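Local structure of citrate synthase (Metallosphaera sedula, 6ABX) at residues Asn90-Leu95 and Ala208-Leu213; Tyr28-Ser33 and Tyr48-Gly53; Phe251-Tyr256 and Tyr303-Phe308. The protein probably catalyses the condensation of oxaloacetate with acetyl-CoA and water to give citrate and CoA, a step of the tricarboxylic acid cycle. All coordinates share one frame; numbering follows the deposited sequence.

Contact 1 (Asn90-Leu95 and Ala208-Leu213); sequences NPMDIL and ALKGPL
K210 leaves its backbone with CG anti to N (chi1 -179°) and stays extended to the ammonium, while CG of D93 lies beside its own backbone N (chi1 -65°); together these torsions bring NZ to the carboxylate. The setting is a helix N-terminus: N90 is the N-cap of helix 91-105, and K210 lies near the C-terminal end of the helix that begins at residue 198. NZ donates to the syn lone pair of D93 OD1 at 2.8 Å, whereas OD2 lies 3.5 Å from NZ, so the salt bridge is one-sided. The same D93 OD1 also pairs with R96, and NZ with D197 of the second subunit, linking this charge cluster across the dimer interface. An alanine in place of K210 would probably leave D93 without this ammonium and D197 of the other subunit without its mate, and open a gap beside M92. N90 meets the lysine tip to tip, ND2 3.8 Å from K210 CE, while its OD1 weakly accepts from the backbone N of M92 (2.9 Å) and of D93. M92 CB packs 3.8 Å from K210 CG. Bends at chi2 and chi3 then turn the methionine's terminal methyl back to the other backbone, with CE 3.9 Å from L209 CB and 3.6 Å from K210 N.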
loop_
_atom_site.group_PDB
_atom_site.type_symbol
_atom_site.label_atom_id
_atom_site.label_comp_id
_atom_site.label_asym_id
_atom_site.label_seq_id
_atom_site.Cartn_x
_atom_site.Cartn_y
_atom_site.Cartn_z
ATOM N N ASN A 90 7.512 12.179 10.229
ATOM C CA ASN A 90 7.892 12.200 8.837
ATOM C C ASN A 90 6.658 12.606 8.052
ATOM O O ASN A 90 5.564 12.091 8.276
ATOM C CB ASN A 90 8.434 10.828 8.418
ATOM C CG ASN A 90 8.755 10.794 6.947
ATOM O OD1 ASN A 90 7.846 10.848 6.166
ATOM N ND2 ASN A 90 10.001 10.561 6.564
ATOM N N PRO A 91 6.739 13.607 7.154
ATOM C CA PRO A 91 5.510 14.116 6.565
ATOM C C PRO A 91 4.786 13.083 5.702
ATOM O O PRO A 91 3.574 13.123 5.605
ATOM C CB PRO A 91 5.950 15.291 5.700
ATOM C CG PRO A 91 7.392 15.548 6.012
ATOM C CD PRO A 91 7.907 14.434 6.884
ATOM N N MET A 92 5.542 12.181 5.089
ATOM C CA MET A 92 4.907 11.077 4.324
ATOM C C MET A 92 4.186 10.101 5.264
ATOM O O MET A 92 3.107 9.615 4.938
ATOM C CB MET A 92 5.958 10.384 3.436
ATOM C CG MET A 92 6.278 11.173 2.177
ATOM S SD MET A 92 4.887 11.447 1.015
ATOM C CE MET A 92 5.016 9.935 0.066
ATOM N N ASP A 93 4.692 9.893 6.482
ATOM C CA ASP A 93 3.992 9.116 7.483
ATOM C C ASP A 93 2.704 9.815 7.892
ATOM O O ASP A 93 1.705 9.169 8.107
ATOM C CB ASP A 93 4.831 8.848 8.739
ATOM C CG ASP A 93 6.059 7.967 8.468
ATOM O OD1 ASP A 93 6.185 7.456 7.334
ATOM O OD2 ASP A 93 6.925 7.822 9.396
ATOM N N ILE A 94 2.737 11.153 8.018
ATOM C CA ILE A 94 1.559 11.882 8.378
ATOM C C ILE A 94 0.524 11.740 7.257
ATOM O O ILE A 94 -0.602 11.477 7.497
ATOM C CB ILE A 94 1.885 13.355 8.666
ATOM C CG1 ILE A 94 2.795 13.484 9.889
ATOM C CG2 ILE A 94 0.598 14.142 8.858
ATOM C CD1 ILE A 94 3.316 14.900 10.111
ATOM N N LEU A 95 0.966 11.909 6.010
ATOM C CA LEU A 95 0.037 11.832 4.895
ATOM C C LEU A 95 -0.524 10.405 4.758
ATOM O O LEU A 95 -1.731 10.254 4.541
ATOM C CB LEU A 95 0.766 12.225 3.608
ATOM C CG LEU A 95 -0.166 12.333 2.395
ATOM C CD1 LEU A 95 -1.143 13.469 2.589
ATOM C CD2 LEU A 95 0.616 12.482 1.087
ATOM N N ALA A 208 4.644 3.493 -0.936
ATOM C CA ALA A 208 5.707 3.233 -1.928
ATOM C C ALA A 208 6.479 4.511 -2.284
ATOM O O ALA A 208 7.701 4.532 -2.385
ATOM C CB ALA A 208 5.125 2.616 -3.186
ATOM N N LEU A 209 5.739 5.582 -2.532
ATOM C CA LEU A 209 6.313 6.862 -2.972
ATOM C C LEU A 209 7.269 7.427 -1.917
ATOM O O LEU A 209 8.204 8.104 -2.298
ATOM C CB LEU A 209 5.191 7.849 -3.269
ATOM C CG LEU A 209 5.619 9.139 -3.953
ATOM C CD1 LEU A 209 6.258 8.857 -5.287
ATOM C CD2 LEU A 209 4.452 10.127 -4.061
ATOM N N LYS A 210 7.076 7.072 -0.646
ATOM C CA LYS A 210 8.003 7.533 0.430
ATOM C C LYS A 210 9.446 7.066 0.178
ATOM O O LYS A 210 10.409 7.703 0.634
ATOM C CB LYS A 210 7.498 7.011 1.772
ATOM C CG LYS A 210 8.353 7.452 2.948
ATOM C CD LYS A 210 7.951 6.873 4.266
ATOM C CE LYS A 210 9.051 7.082 5.301
ATOM N NZ LYS A 210 8.684 6.537 6.633
ATOM N N GLY A 211 9.609 5.870 -0.365
ATOM C CA GLY A 211 10.887 5.249 -0.417
ATOM C C GLY A 211 11.848 5.992 -1.326
ATOM O O GLY A 211 11.478 6.386 -2.430
ATOM N N PRO A 212 13.119 6.180 -0.911
ATOM C CA PRO A 212 14.045 7.004 -1.698
ATOM C C PRO A 212 14.405 6.441 -3.069
ATOM O O PRO A 212 14.885 7.220 -3.881
ATOM C CB PRO A 212 15.280 7.148 -0.813
ATOM C CG PRO A 212 15.224 5.916 0.061
ATOM C CD PRO A 212 13.734 5.659 0.315
ATOM N N LEU A 213 14.190 5.143 -3.328
ATOM C CA LEU A 213 14.508 4.544 -4.597
ATOM C C LEU A 213 13.345 4.655 -5.610
ATOM O O LEU A 213 13.512 4.312 -6.780
ATOM C CB LEU A 213 14.917 3.082 -4.358
ATOM C CG LEU A 213 15.610 2.372 -5.521
ATOM C CD1 LEU A 213 16.919 3.091 -5.894
ATOM C CD2 LEU A 213 15.876 0.911 -5.176
#

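Contact 2 (Tyr28-Ser33 and Tyr48-Gly53); sequences YYRGYS and YLLWYG
The guanidinium of R30 has CA of G53 over one face, and the carbonyl oxygens of L49 and L50 at its edge, near its plane. On one face of the Y29 ring L50 CD1 stands 4.3 Å above the plane, offset toward the rim, while L49 CD2 approaches the Y32 ring obliquely, 3.8 Å from Y32 CD2.

R30 grips L50 O side-on with two nitrogens. NH2 donates at 2.8 Å, nearly along the C=O axis and fairly straight (159°), whereas NE, at 3.2 Å from the same oxygen, comes from above the carbonyl plane. A weak third bond runs from NE to L49 O (3.3 Å), an oxygen that also accepts from G53 N within the helix. The arginine chain bends at chi2 (-104°), which lays CD 3.6 Å from G53 CA. The guanidinium therefore meets the C-terminal end of helix 43-52, where the main-chain carbonyls and the helix dipole would be expected to suit a positive charge. Alongside these bonds L49 CD1 packs 3.8 Å from R30 CB, and L50 CD2 lies 4.0 Å from Y29 CB.

R30 stands in the type I' turn from Y29 to Y32, which closes a beta-hairpin of strands 26-29 and 32-33. The hydroxyl of Y29 hydrogen-bonds M174 O and D178 N. Strand 18-21 extends this antiparallel sheet beyond 26-29; helix 34-40 packs on Y29 and Y32, while W51 of helix 43-52 packs against helices 58-69 and 112-134.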
loop_
_atom_site.group_PDB
_atom_site.type_symbol
_atom_site.label_atom_id
_atom_site.label_comp_id
_atom_site.label_asym_id
_atom_site.label_seq_id
_atom_site.Cartn_x
_atom_site.Cartn_y
_atom_site.Cartn_z
ATOM N N TYR A 28 2.846 12.200 -22.973
ATOM C CA TYR A 28 1.469 12.531 -23.352
ATOM C C TYR A 28 0.484 12.059 -22.282
ATOM O O TYR A 28 0.581 10.958 -21.732
ATOM C CB TYR A 28 1.102 11.877 -24.687
ATOM C CG TYR A 28 1.991 12.251 -25.834
ATOM C CD1 TYR A 28 3.243 11.682 -25.949
ATOM C CD2 TYR A 28 1.608 13.227 -26.735
ATOM C CE1 TYR A 28 4.098 12.033 -26.979
ATOM C CE2 TYR A 28 2.476 13.630 -27.742
ATOM C CZ TYR A 28 3.725 13.048 -27.836
ATOM O OH TYR A 28 4.595 13.360 -28.845
ATOM N N TYR A 29 -0.526 12.897 -22.016
ATOM C CA TYR A 29 -1.651 12.567 -21.171
ATOM C C TYR A 29 -2.890 12.482 -22.066
ATOM O O TYR A 29 -3.274 13.481 -22.677
ATOM C CB TYR A 29 -1.915 13.651 -20.120
ATOM C CG TYR A 29 -0.938 13.798 -18.968
ATOM C CD1 TYR A 29 0.043 12.872 -18.662
ATOM C CD2 TYR A 29 -1.040 14.920 -18.168
ATOM C CE1 TYR A 29 0.917 13.041 -17.594
ATOM C CE2 TYR A 29 -0.166 15.112 -17.107
ATOM C CZ TYR A 29 0.818 14.197 -16.819
ATOM O OH TYR A 29 1.651 14.410 -15.729
ATOM N N ARG A 30 -3.474 11.297 -22.179
ATOM C CA ARG A 30 -4.659 11.053 -23.035
ATOM C C ARG A 30 -4.441 11.615 -24.431
ATOM O O ARG A 30 -5.399 12.145 -25.041
ATOM C CB ARG A 30 -5.894 11.651 -22.389
ATOM C CG ARG A 30 -6.156 11.051 -21.017
ATOM C CD ARG A 30 -7.291 10.072 -21.058
ATOM N NE ARG A 30 -7.759 9.568 -19.761
ATOM C CZ ARG A 30 -8.009 8.298 -19.539
ATOM N NH1 ARG A 30 -7.888 7.447 -20.556
ATOM N NH2 ARG A 30 -8.379 7.902 -18.319
ATOM N N GLY A 31 -3.220 11.462 -24.919
ATOM C CA GLY A 31 -2.827 11.835 -26.271
ATOM C C GLY A 31 -2.365 13.261 -26.454
ATOM O O GLY A 31 -1.883 13.624 -27.527
ATOM N N TYR A 32 -2.526 14.103 -25.432
ATOM C CA TYR A 32 -2.074 15.521 -25.468
ATOM C C TYR A 32 -0.635 15.643 -24.937
ATOM O O TYR A 32 -0.305 15.112 -23.901
ATOM C CB TYR A 32 -3.010 16.403 -24.642
ATOM C CG TYR A 32 -4.406 16.463 -25.218
ATOM C CD1 TYR A 32 -4.677 17.307 -26.274
ATOM C CD2 TYR A 32 -5.408 15.612 -24.798
ATOM C CE1 TYR A 32 -5.952 17.354 -26.816
ATOM C CE2 TYR A 32 -6.677 15.625 -25.353
ATOM C CZ TYR A 32 -6.949 16.517 -26.374
ATOM O OH TYR A 32 -8.211 16.570 -26.944
ATOM N N SER A 33 0.179 16.384 -25.684
ATOM C CA SER A 33 1.582 16.595 -25.308
ATOM C C SER A 33 1.660 17.343 -23.972
ATOM O O SER A 33 0.983 18.349 -23.772
ATOM C CB SER A 33 2.265 17.391 -26.373
ATOM O OG SER A 33 3.507 17.840 -25.926
ATOM N N TYR A 48 -9.455 16.769 -14.936
ATOM C CA TYR A 48 -10.658 16.362 -15.679
ATOM C C TYR A 48 -10.265 15.410 -16.805
ATOM O O TYR A 48 -10.958 14.378 -17.027
ATOM C CB TYR A 48 -11.387 17.583 -16.243
ATOM C CG TYR A 48 -12.758 17.293 -16.839
ATOM C CD1 TYR A 48 -12.879 16.672 -18.069
ATOM C CD2 TYR A 48 -13.899 17.583 -16.128
ATOM C CE1 TYR A 48 -14.116 16.362 -18.599
ATOM C CE2 TYR A 48 -15.150 17.345 -16.669
ATOM C CZ TYR A 48 -15.250 16.668 -17.877
ATOM O OH TYR A 48 -16.505 16.363 -18.347
ATOM N N LEU A 49 -9.277 15.823 -17.587
ATOM C CA LEU A 49 -8.822 15.019 -18.746
ATOM C C LEU A 49 -8.414 13.620 -18.297
ATOM O O LEU A 49 -8.836 12.588 -18.909
ATOM C CB LEU A 49 -7.669 15.727 -19.428
ATOM C CG LEU A 49 -6.993 14.977 -20.562
ATOM C CD1 LEU A 49 -7.964 14.752 -21.722
ATOM C CD2 LEU A 49 -5.795 15.747 -21.004
ATOM N N LEU A 50 -7.611 13.557 -17.225
ATOM C CA LEU A 50 -7.095 12.256 -16.818
ATOM C C LEU A 50 -8.229 11.347 -16.335
ATOM O O LEU A 50 -8.275 10.139 -16.691
ATOM C CB LEU A 50 -6.007 12.462 -15.742
ATOM C CG LEU A 50 -4.680 12.934 -16.297
ATOM C CD1 LEU A 50 -3.721 13.376 -15.192
ATOM C CD2 LEU A 50 -4.015 11.861 -17.164
ATOM N N TRP A 51 -9.155 11.873 -15.544
ATOM C CA TRP A 51 -10.233 11.050 -14.958
ATOM C C TRP A 51 -11.316 10.703 -15.980
ATOM O O TRP A 51 -11.764 9.579 -15.984
ATOM C CB TRP A 51 -10.882 11.716 -13.749
ATOM C CG TRP A 51 -10.073 11.564 -12.482
ATOM C CD1 TRP A 51 -9.384 10.472 -12.058
ATOM C CD2 TRP A 51 -9.923 12.552 -11.448
ATOM N NE1 TRP A 51 -8.779 10.710 -10.844
ATOM C CE2 TRP A 51 -9.100 11.973 -10.431
ATOM C CE3 TRP A 51 -10.424 13.845 -11.252
ATOM C CZ2 TRP A 51 -8.760 12.651 -9.276
ATOM C CZ3 TRP A 51 -10.081 14.513 -10.105
ATOM C CH2 TRP A 51 -9.252 13.920 -9.130
ATOM N N TYR A 52 -11.676 11.650 -16.851
ATOM C CA TYR A 52 -12.894 11.454 -17.714
ATOM C C TYR A 52 -12.553 11.200 -19.173
ATOM O O TYR A 52 -13.465 10.856 -19.933
ATOM C CB TYR A 52 -13.812 12.665 -17.568
ATOM C CG TYR A 52 -14.344 12.886 -16.179
ATOM C CD1 TYR A 52 -15.125 11.921 -15.556
ATOM C CD2 TYR A 52 -14.057 14.041 -15.450
ATOM C CE1 TYR A 52 -15.617 12.103 -14.279
ATOM C CE2 TYR A 52 -14.565 14.235 -14.175
ATOM C CZ TYR A 52 -15.331 13.248 -13.578
ATOM O OH TYR A 52 -15.826 13.406 -12.317
ATOM N N GLY A 53 -11.312 11.402 -19.593
ATOM C CA GLY A 53 -10.813 10.953 -20.864
ATOM C C GLY A 53 -10.930 11.963 -21.997
ATOM O O GLY A 53 -10.536 11.653 -23.097
#

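Contact 3 (Phe251-Tyr256 and Tyr303-Phe308); sequences FGHRIY and YPNVDF
The active site draws on both loops here: H253 and D307 are its predicted catalytic residues, and N305 reaches across to H253. N305 OD1 comes within 2.6 Å of H253 ND1, but the angle is poor for a hydrogen bond, with ring and amide planes 77° apart. The amide nitrogen, by contrast, makes clear hydrogen bonds. N305 ND2 donates to D307 OD1 at 3.0 Å and 165°, meeting the carboxylate from above its plane, and also bonds a bound citrate anion; D307 OD2 is held by N218. In the citrate synthase fold these are loops between helices, 251-256 preceding helix 261-270 and 303-308 preceding helix 310-316, and a single beta bridge of F251 with P304 joins them. Next to it G252 N donates to Y303 O (3.0 Å), and F251 CA makes a CA-H...O contact with the same oxygen at 3.4 Å. The ring of F251, which belongs to the acetyl-CoA site, has P304 CA 4.2 Å above one face, over its centre. Its edge turns to the face of F308 in an offset edge-to-face pair, planes at 84° and centroids 5.4 Å apart, with CE1 of F251 3.5 Å from CE1 of F308.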
loop_
_atom_site.group_PDB
_atom_site.type_symbol
_atom_site.label_atom_id
_atom_site.label_comp_id
_atom_site.label_asym_id
_atom_site.label_seq_id
_atom_site.Cartn_x
_atom_site.Cartn_y
_atom_site.Cartn_z
ATOM N N PHE A 251 20.020 13.500 -11.651
ATOM C CA PHE A 251 20.427 13.018 -12.979
ATOM C C PHE A 251 20.118 11.536 -13.032
ATOM O O PHE A 251 20.094 10.898 -12.020
ATOM C CB PHE A 251 21.916 13.253 -13.256
ATOM C CG PHE A 251 22.263 14.569 -13.874
ATOM C CD1 PHE A 251 22.395 15.708 -13.096
ATOM C CD2 PHE A 251 22.581 14.648 -15.210
ATOM C CE1 PHE A 251 22.695 16.916 -13.695
ATOM C CE2 PHE A 251 22.932 15.845 -15.792
ATOM C CZ PHE A 251 22.955 16.986 -15.040
ATOM N N GLY A 252 19.917 11.029 -14.236
ATOM C CA GLY A 252 19.685 9.636 -14.432
ATOM C C GLY A 252 18.199 9.390 -14.555
ATOM O O GLY A 252 17.377 10.045 -13.904
ATOM N N HIS A 253 17.848 8.489 -15.464
ATOM C CA HIS A 253 16.521 7.921 -15.481
ATOM C C HIS A 253 16.680 6.480 -15.963
ATOM O O HIS A 253 17.531 6.145 -16.807
ATOM C CB HIS A 253 15.523 8.771 -16.310
ATOM C CG HIS A 253 14.098 8.685 -15.844
ATOM N ND1 HIS A 253 13.282 9.800 -15.736
ATOM C CD2 HIS A 253 13.343 7.643 -15.410
ATOM C CE1 HIS A 253 12.093 9.441 -15.282
ATOM N NE2 HIS A 253 12.100 8.126 -15.079
ATOM N N ARG A 254 15.849 5.633 -15.382
ATOM C CA ARG A 254 15.624 4.344 -15.903
ATOM C C ARG A 254 14.893 4.474 -17.254
ATOM O O ARG A 254 14.932 3.524 -18.003
ATOM C CB ARG A 254 14.896 3.518 -14.834
ATOM C CG ARG A 254 15.583 3.525 -13.466
ATOM C CD ARG A 254 15.186 2.391 -12.524
ATOM N NE ARG A 254 15.869 2.496 -11.236
ATOM C CZ ARG A 254 16.281 1.466 -10.495
ATOM N NH1 ARG A 254 16.039 0.225 -10.880
ATOM N NH2 ARG A 254 16.952 1.685 -9.376
ATOM N N ILE A 255 14.336 5.653 -17.621
ATOM C CA ILE A 255 13.361 5.724 -18.744
ATOM C C ILE A 255 13.775 6.728 -19.835
ATOM O O ILE A 255 13.880 6.367 -21.007
ATOM C CB ILE A 255 11.933 6.004 -18.230
ATOM C CG1 ILE A 255 11.402 4.842 -17.382
ATOM C CG2 ILE A 255 11.010 6.300 -19.404
ATOM C CD1 ILE A 255 10.615 5.272 -16.170
ATOM N N TYR A 256 13.992 8.003 -19.499
ATOM C CA TYR A 256 14.339 8.953 -20.533
ATOM C C TYR A 256 15.809 8.808 -20.904
ATOM O O TYR A 256 16.648 8.710 -20.024
ATOM C CB TYR A 256 14.011 10.393 -20.123
ATOM C CG TYR A 256 12.535 10.627 -19.973
ATOM C CD1 TYR A 256 11.711 10.689 -21.076
ATOM C CD2 TYR A 256 11.977 10.853 -18.738
ATOM C CE1 TYR A 256 10.348 10.875 -20.948
ATOM C CE2 TYR A 256 10.620 11.034 -18.586
ATOM C CZ TYR A 256 9.805 11.070 -19.700
ATOM O OH TYR A 256 8.467 11.242 -19.555
ATOM N N TYR A 303 20.897 12.146 -17.934
ATOM C CA TYR A 303 20.420 13.531 -18.177
ATOM C C TYR A 303 19.579 14.009 -16.998
ATOM O O TYR A 303 19.189 13.201 -16.155
ATOM C CB TYR A 303 19.580 13.628 -19.457
ATOM C CG TYR A 303 20.379 13.628 -20.739
ATOM C CD1 TYR A 303 20.832 14.809 -21.310
ATOM C CD2 TYR A 303 20.682 12.437 -21.376
ATOM C CE1 TYR A 303 21.564 14.805 -22.489
ATOM C CE2 TYR A 303 21.433 12.412 -22.542
ATOM C CZ TYR A 303 21.862 13.601 -23.109
ATOM O OH TYR A 303 22.589 13.585 -24.269
ATOM N N PRO A 304 19.301 15.311 -16.877
ATOM C CA PRO A 304 18.514 15.802 -15.754
ATOM C C PRO A 304 17.128 15.162 -15.791
ATOM O O PRO A 304 16.505 15.083 -16.854
ATOM C CB PRO A 304 18.450 17.303 -15.914
ATOM C CG PRO A 304 19.561 17.610 -16.893
ATOM C CD PRO A 304 19.701 16.400 -17.756
ATOM N N ASN A 305 16.697 14.741 -14.608
ATOM C CA ASN A 305 15.375 14.187 -14.313
ATOM C C ASN A 305 14.479 15.328 -13.798
ATOM O O ASN A 305 14.939 16.396 -13.439
ATOM C CB ASN A 305 15.512 13.119 -13.222
ATOM C CG ASN A 305 14.265 12.273 -13.069
ATOM O OD1 ASN A 305 13.767 11.726 -14.058
ATOM N ND2 ASN A 305 13.735 12.190 -11.857
ATOM N N VAL A 306 13.181 15.054 -13.692
ATOM C CA VAL A 306 12.245 16.060 -13.151
ATOM C C VAL A 306 12.709 16.576 -11.776
ATOM O O VAL A 306 12.550 17.764 -11.478
ATOM C CB VAL A 306 10.831 15.439 -13.104
ATOM C CG1 VAL A 306 10.760 14.169 -12.265
ATOM C CG2 VAL A 306 9.787 16.458 -12.714
ATOM N N ASP A 307 13.250 15.692 -10.932
ATOM C CA ASP A 307 13.626 16.126 -9.604
ATOM C C ASP A 307 14.948 16.903 -9.557
ATOM O O ASP A 307 15.338 17.299 -8.458
ATOM C CB ASP A 307 13.711 15.010 -8.566
ATOM C CG ASP A 307 14.526 13.791 -8.941
ATOM O OD1 ASP A 307 15.299 13.872 -9.895
ATOM O OD2 ASP A 307 14.331 12.733 -8.256
ATOM N N PHE A 308 15.586 17.218 -10.698
ATOM C CA PHE A 308 16.660 18.171 -10.665
ATOM C C PHE A 308 16.153 19.560 -10.275
ATOM O O PHE A 308 16.819 20.294 -9.517
ATOM C CB PHE A 308 17.352 18.188 -12.021
ATOM C CG PHE A 308 18.631 18.980 -12.026
ATOM C CD1 PHE A 308 19.783 18.426 -11.498
ATOM C CD2 PHE A 308 18.661 20.282 -12.484
ATOM C CE1 PHE A 308 20.980 19.131 -11.536
ATOM C CE2 PHE A 308 19.850 21.006 -12.481
ATOM C CZ PHE A 308 20.997 20.431 -11.964
HETATM O O HOH W 1 18.304 10.631 -17.852
#

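Contacts 1 and 2 are mostly buried and each involves a helix terminus, but with different chemistry: contact 1 pairs a lysine with an aspartate in the first turn of helix 91-105, contact 2 sets a guanidinium on main-chain carbonyls at the end of helix 43-52. Contact 3, partly buried, has neither helix nor strand; it combines one backbone bridge, an aromatic pair and the polar groups around the bound citrate. Contacts 1 and 3 touch, L213 CD1 lying 3.8 Å from R254 NH2, whereas contact 2 comes no nearer than about 7 Å to contact 3 and about 13 Å to contact 1, nearest atoms. All three reach the second subunit, contact 1 through a salt bridge.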